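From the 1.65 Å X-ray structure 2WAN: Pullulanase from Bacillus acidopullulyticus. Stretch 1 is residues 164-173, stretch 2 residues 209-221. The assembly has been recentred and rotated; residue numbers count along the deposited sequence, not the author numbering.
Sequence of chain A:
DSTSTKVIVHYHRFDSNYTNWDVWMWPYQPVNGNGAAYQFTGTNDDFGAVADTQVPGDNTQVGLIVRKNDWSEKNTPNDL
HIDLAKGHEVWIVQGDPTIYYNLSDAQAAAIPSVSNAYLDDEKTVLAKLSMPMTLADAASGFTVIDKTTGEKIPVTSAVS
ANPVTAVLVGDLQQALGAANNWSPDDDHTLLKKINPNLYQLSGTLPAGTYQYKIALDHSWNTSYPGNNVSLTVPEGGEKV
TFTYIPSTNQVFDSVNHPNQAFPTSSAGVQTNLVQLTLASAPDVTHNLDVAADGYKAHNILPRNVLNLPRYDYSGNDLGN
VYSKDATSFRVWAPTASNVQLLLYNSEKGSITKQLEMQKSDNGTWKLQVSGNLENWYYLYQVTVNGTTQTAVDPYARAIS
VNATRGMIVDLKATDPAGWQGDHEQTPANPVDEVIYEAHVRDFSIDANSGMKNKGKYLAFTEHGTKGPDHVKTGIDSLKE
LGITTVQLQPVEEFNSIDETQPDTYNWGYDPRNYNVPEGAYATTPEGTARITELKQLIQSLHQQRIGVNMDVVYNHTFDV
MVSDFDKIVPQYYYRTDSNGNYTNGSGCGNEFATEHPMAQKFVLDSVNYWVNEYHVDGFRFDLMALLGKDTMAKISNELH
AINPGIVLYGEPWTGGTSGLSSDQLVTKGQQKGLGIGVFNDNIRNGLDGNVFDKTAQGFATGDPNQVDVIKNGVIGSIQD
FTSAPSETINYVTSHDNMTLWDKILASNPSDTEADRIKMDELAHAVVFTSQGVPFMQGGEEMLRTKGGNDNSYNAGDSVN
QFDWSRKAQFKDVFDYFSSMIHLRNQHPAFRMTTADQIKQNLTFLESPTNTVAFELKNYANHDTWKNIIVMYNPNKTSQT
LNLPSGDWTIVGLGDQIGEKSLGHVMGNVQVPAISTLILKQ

Stretch 1 (164-173) VTAVLVGDLQ
Stretch 2 (209-221) TYQYKIALDHSWN

The regular antiparallel ladder ends at Gly 170, where the strands draw in to 4.2 Å between Gly 170 CA and Tyr 212 CA. At phi/psi 155/-162, an ideal CB here would lie 2.0 Å from Gln 211 O and would jam against the preceding carbonyl, so only glycine fits; its CA instead donates a CA-H...O contact to Gln 211 O at 3.2 Å.

Strand 166-170 runs at 148° to strand 209-216, pairing Ala 166 with Leu 216, Val 167 with Ala 215, Leu 168 with Ile 214, and Val 169 with Lys 213. Val 167 and Ala 215 exchange N-to-O hydrogen bonds of 2.9 Å each way. Val 169 N reaches Lys 213 O at 2.9 Å, and Lys 213 N returns to Val 169 O at 2.8 Å.

A type I turn from Gly 170 to Gln 173 starts at the glycine. Asp 171 (chi1 p) accepts Gln 211 N on OD1 at 2.7 Å, the part a backbone carbonyl plays in the ladder, while Asp 171 N still donates to Gln 211 O at 3.2 Å. A carboxylate suits this place as an acceptor, and a water links Asp 171 OD2 to Thr 209 O, the latter bond weak.

At the other end, Asp 217 N donates to Thr 165 O at 3.0 Å as a type I' turn (216-219) begins, with Asp 217 and His 218 at positive phi. Thr 165 (m) lays CG2 over one face of the His 218 ring, 4.1 Å from its centroid.

Mostly apolar side chains line both faces, suiting a largely buried place where carbon meets carbon. Ala 166 CB meets Ile 214 CG2 at 3.7 Å, and Leu 168 (t, p) sets CD1 3.4 Å from CD1 of Tyr 212, a polar-tipped exception. On the other face Lys 213 is the exception, its end leading away; the two methyls of Val 169 (m) let it touch two partners, CG1 3.9 Å from Ala 215 CB and CG2 3.5 Å from Trp 220 CH2. In all, 812 Å² is buried.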

# COMPACT_ATOMS: atom_id res chain seq x y z
N VAL A 164 -17.04 -12.00 -21.65
CA VAL A 164 -18.32 -12.67 -21.54
C VAL A 164 -18.28 -13.69 -20.40
O VAL A 164 -17.41 -14.56 -20.34
CB VAL A 164 -18.88 -13.29 -22.88
CG1 VAL A 164 -18.24 -12.64 -24.13
CG2 VAL A 164 -18.82 -14.81 -22.91
N THR A 165 -19.22 -13.52 -19.48
CA THR A 165 -19.38 -14.40 -18.33
C THR A 165 -20.65 -15.20 -18.59
O THR A 165 -21.75 -14.68 -18.42
CB THR A 165 -19.49 -13.59 -17.02
OG1 THR A 165 -18.36 -12.73 -16.89
CG2 THR A 165 -19.55 -14.51 -15.80
N ALA A 166 -20.47 -16.44 -19.02
CA ALA A 166 -21.57 -17.34 -19.39
C ALA A 166 -21.47 -18.61 -18.57
O ALA A 166 -20.53 -19.39 -18.71
CB ALA A 166 -21.53 -17.65 -20.87
N VAL A 167 -22.47 -18.82 -17.71
CA VAL A 167 -22.47 -19.94 -16.79
C VAL A 167 -23.60 -20.90 -17.14
O VAL A 167 -24.76 -20.47 -17.31
CB VAL A 167 -22.67 -19.45 -15.32
CG1 VAL A 167 -22.87 -20.64 -14.38
CG2 VAL A 167 -21.49 -18.55 -14.88
N LEU A 168 -23.26 -22.18 -17.25
CA LEU A 168 -24.25 -23.23 -17.46
C LEU A 168 -25.05 -23.43 -16.18
O LEU A 168 -24.50 -23.77 -15.12
CB LEU A 168 -23.56 -24.53 -17.87
CG LEU A 168 -24.42 -25.78 -18.08
CD1 LEU A 168 -25.29 -25.64 -19.31
CD2 LEU A 168 -23.55 -27.00 -18.22
N VAL A 169 -26.36 -23.20 -16.28
CA VAL A 169 -27.24 -23.31 -15.12
C VAL A 169 -28.33 -24.34 -15.35
O VAL A 169 -28.79 -24.53 -16.48
CB VAL A 169 -27.88 -21.95 -14.76
CG1 VAL A 169 -26.83 -20.99 -14.29
CG2 VAL A 169 -28.63 -21.37 -15.95
N GLY A 170 -28.75 -25.00 -14.27
CA GLY A 170 -29.83 -25.98 -14.34
C GLY A 170 -29.74 -27.00 -13.23
O GLY A 170 -29.04 -26.77 -12.24
N ASP A 171 -30.43 -28.12 -13.41
CA ASP A 171 -30.42 -29.20 -12.41
C ASP A 171 -29.28 -30.21 -12.65
O ASP A 171 -29.22 -31.27 -12.02
CB ASP A 171 -31.79 -29.88 -12.31
CG ASP A 171 -32.24 -30.50 -13.62
OD1 ASP A 171 -31.45 -30.57 -14.58
OD2 ASP A 171 -33.41 -30.93 -13.70
N LEU A 172 -28.39 -29.85 -13.57
CA LEU A 172 -27.20 -30.63 -13.87
C LEU A 172 -25.96 -30.05 -13.21
O LEU A 172 -24.85 -30.57 -13.40
CB LEU A 172 -26.98 -30.72 -15.39
CG LEU A 172 -27.28 -29.54 -16.32
CD1 LEU A 172 -26.58 -28.24 -15.93
CD2 LEU A 172 -26.90 -29.91 -17.74
N GLN A 173 -26.14 -28.98 -12.44
CA GLN A 173 -25.01 -28.23 -11.90
C GLN A 173 -24.23 -28.95 -10.79
O GLN A 173 -23.00 -28.89 -10.76
CB GLN A 173 -25.44 -26.83 -11.44
CG GLN A 173 -25.17 -25.76 -12.49
CD GLN A 173 -25.48 -24.37 -11.99
OE1 GLN A 173 -24.58 -23.59 -11.71
NE2 GLN A 173 -26.76 -24.06 -11.86
N THR A 209 -32.48 -37.46 -17.09
CA THR A 209 -33.06 -36.29 -17.75
C THR A 209 -32.69 -35.02 -16.99
O THR A 209 -32.77 -34.98 -15.76
CB THR A 209 -34.60 -36.39 -17.87
OG1 THR A 209 -35.16 -36.59 -16.57
CG2 THR A 209 -35.00 -37.57 -18.75
N TYR A 210 -32.28 -33.99 -17.72
CA TYR A 210 -31.81 -32.73 -17.12
C TYR A 210 -32.44 -31.52 -17.79
O TYR A 210 -33.02 -31.64 -18.86
CB TYR A 210 -30.29 -32.61 -17.26
CG TYR A 210 -29.49 -33.70 -16.58
CD1 TYR A 210 -29.11 -33.57 -15.24
CD2 TYR A 210 -29.11 -34.85 -17.27
CE1 TYR A 210 -28.36 -34.57 -14.61
CE2 TYR A 210 -28.37 -35.85 -16.66
CZ TYR A 210 -28.00 -35.71 -15.33
OH TYR A 210 -27.26 -36.70 -14.72
N GLN A 211 -32.32 -30.37 -17.15
CA GLN A 211 -32.69 -29.10 -17.78
C GLN A 211 -31.58 -28.09 -17.60
O GLN A 211 -30.95 -28.04 -16.55
CB GLN A 211 -33.98 -28.55 -17.20
CG GLN A 211 -35.24 -29.10 -17.83
CD GLN A 211 -36.46 -28.33 -17.40
OE1 GLN A 211 -37.55 -28.52 -17.93
NE2 GLN A 211 -36.28 -27.42 -16.45
N TYR A 212 -31.35 -27.26 -18.62
CA TYR A 212 -30.35 -26.21 -18.50
C TYR A 212 -30.64 -24.95 -19.32
O TYR A 212 -31.49 -24.94 -20.23
CB TYR A 212 -28.96 -26.75 -18.84
CG TYR A 212 -28.74 -26.90 -20.32
CD1 TYR A 212 -28.19 -25.86 -21.07
CD2 TYR A 212 -29.09 -28.08 -20.99
CE1 TYR A 212 -27.99 -25.98 -22.44
CE2 TYR A 212 -28.90 -28.21 -22.37
CZ TYR A 212 -28.34 -27.15 -23.08
OH TYR A 212 -28.13 -27.24 -24.43
N LYS A 213 -29.91 -23.89 -18.96
CA LYS A 213 -29.82 -22.64 -19.69
C LYS A 213 -28.38 -22.13 -19.57
O LYS A 213 -27.53 -22.74 -18.90
CB LYS A 213 -30.76 -21.58 -19.10
CG LYS A 213 -32.24 -21.92 -19.13
CD LYS A 213 -33.07 -20.67 -18.95
CE LYS A 213 -33.22 -19.95 -20.29
NZ LYS A 213 -34.01 -18.70 -20.19
N ILE A 214 -28.12 -21.01 -20.23
CA ILE A 214 -26.88 -20.26 -20.03
C ILE A 214 -27.27 -18.91 -19.44
O ILE A 214 -28.01 -18.13 -20.07
CB ILE A 214 -26.10 -20.07 -21.37
CG1 ILE A 214 -25.66 -21.42 -21.96
CG2 ILE A 214 -24.92 -19.11 -21.20
CD1 ILE A 214 -24.60 -22.18 -21.17
N ALA A 215 -26.78 -18.63 -18.22
CA ALA A 215 -27.03 -17.35 -17.57
C ALA A 215 -25.81 -16.47 -17.68
O ALA A 215 -24.68 -16.94 -17.53
CB ALA A 215 -27.41 -17.56 -16.09
N LEU A 216 -26.04 -15.18 -17.94
CA LEU A 216 -24.96 -14.21 -18.12
C LEU A 216 -24.71 -13.36 -16.88
O LEU A 216 -25.64 -13.07 -16.12
CB LEU A 216 -25.25 -13.30 -19.32
CG LEU A 216 -25.35 -13.91 -20.73
CD1 LEU A 216 -25.18 -12.81 -21.78
CD2 LEU A 216 -24.34 -15.02 -20.95
N ASP A 217 -23.45 -12.98 -16.69
CA ASP A 217 -23.08 -11.94 -15.71
C ASP A 217 -23.51 -12.23 -14.27
O ASP A 217 -23.77 -11.30 -13.50
CB ASP A 217 -23.59 -10.57 -16.17
CG ASP A 217 -23.14 -10.23 -17.59
OD1 ASP A 217 -21.98 -10.53 -17.93
OD2 ASP A 217 -23.95 -9.66 -18.36
N HIS A 218 -23.56 -13.52 -13.91
CA HIS A 218 -23.87 -13.97 -12.54
C HIS A 218 -25.27 -13.62 -12.04
O HIS A 218 -25.50 -13.57 -10.83
CB HIS A 218 -22.80 -13.48 -11.54
CG HIS A 218 -21.46 -14.12 -11.72
ND1 HIS A 218 -20.28 -13.46 -11.44
CD2 HIS A 218 -21.11 -15.35 -12.14
CE1 HIS A 218 -19.26 -14.26 -11.68
NE2 HIS A 218 -19.74 -15.41 -12.11
N SER A 219 -26.21 -13.38 -12.95
CA SER A 219 -27.61 -13.17 -12.55
C SER A 219 -28.60 -13.82 -13.52
O SER A 219 -28.21 -14.42 -14.52
CB SER A 219 -27.93 -11.69 -12.36
OG SER A 219 -27.92 -10.99 -13.59
N TRP A 220 -29.88 -13.69 -13.18
CA TRP A 220 -30.97 -14.18 -14.02
C TRP A 220 -31.53 -13.07 -14.91
O TRP A 220 -32.53 -13.26 -15.60
CB TRP A 220 -32.08 -14.78 -13.15
CG TRP A 220 -31.73 -16.07 -12.50
CD1 TRP A 220 -31.58 -16.30 -11.15
CD2 TRP A 220 -31.50 -17.34 -13.14
NE1 TRP A 220 -31.27 -17.62 -10.93
CE2 TRP A 220 -31.21 -18.28 -12.13
CE3 TRP A 220 -31.51 -17.76 -14.48
CZ2 TRP A 220 -30.94 -19.62 -12.41
CZ3 TRP A 220 -31.23 -19.09 -14.76
CH2 TRP A 220 -30.96 -20.01 -13.73
N ASN A 221 -30.88 -11.90 -14.87
CA ASN A 221 -31.31 -10.78 -15.70
C ASN A 221 -31.40 -11.21 -17.17
O ASN A 221 -32.40 -10.94 -17.85
CB ASN A 221 -30.33 -9.62 -15.55
CG ASN A 221 -31.03 -8.28 -15.44
OD1 ASN A 221 -31.78 -7.87 -16.33
ND2 ASN A 221 -30.77 -7.57 -14.34
O HOH W 1 -21.26 -11.62 -20.28
O HOH W 2 -34.85 -32.40 -15.46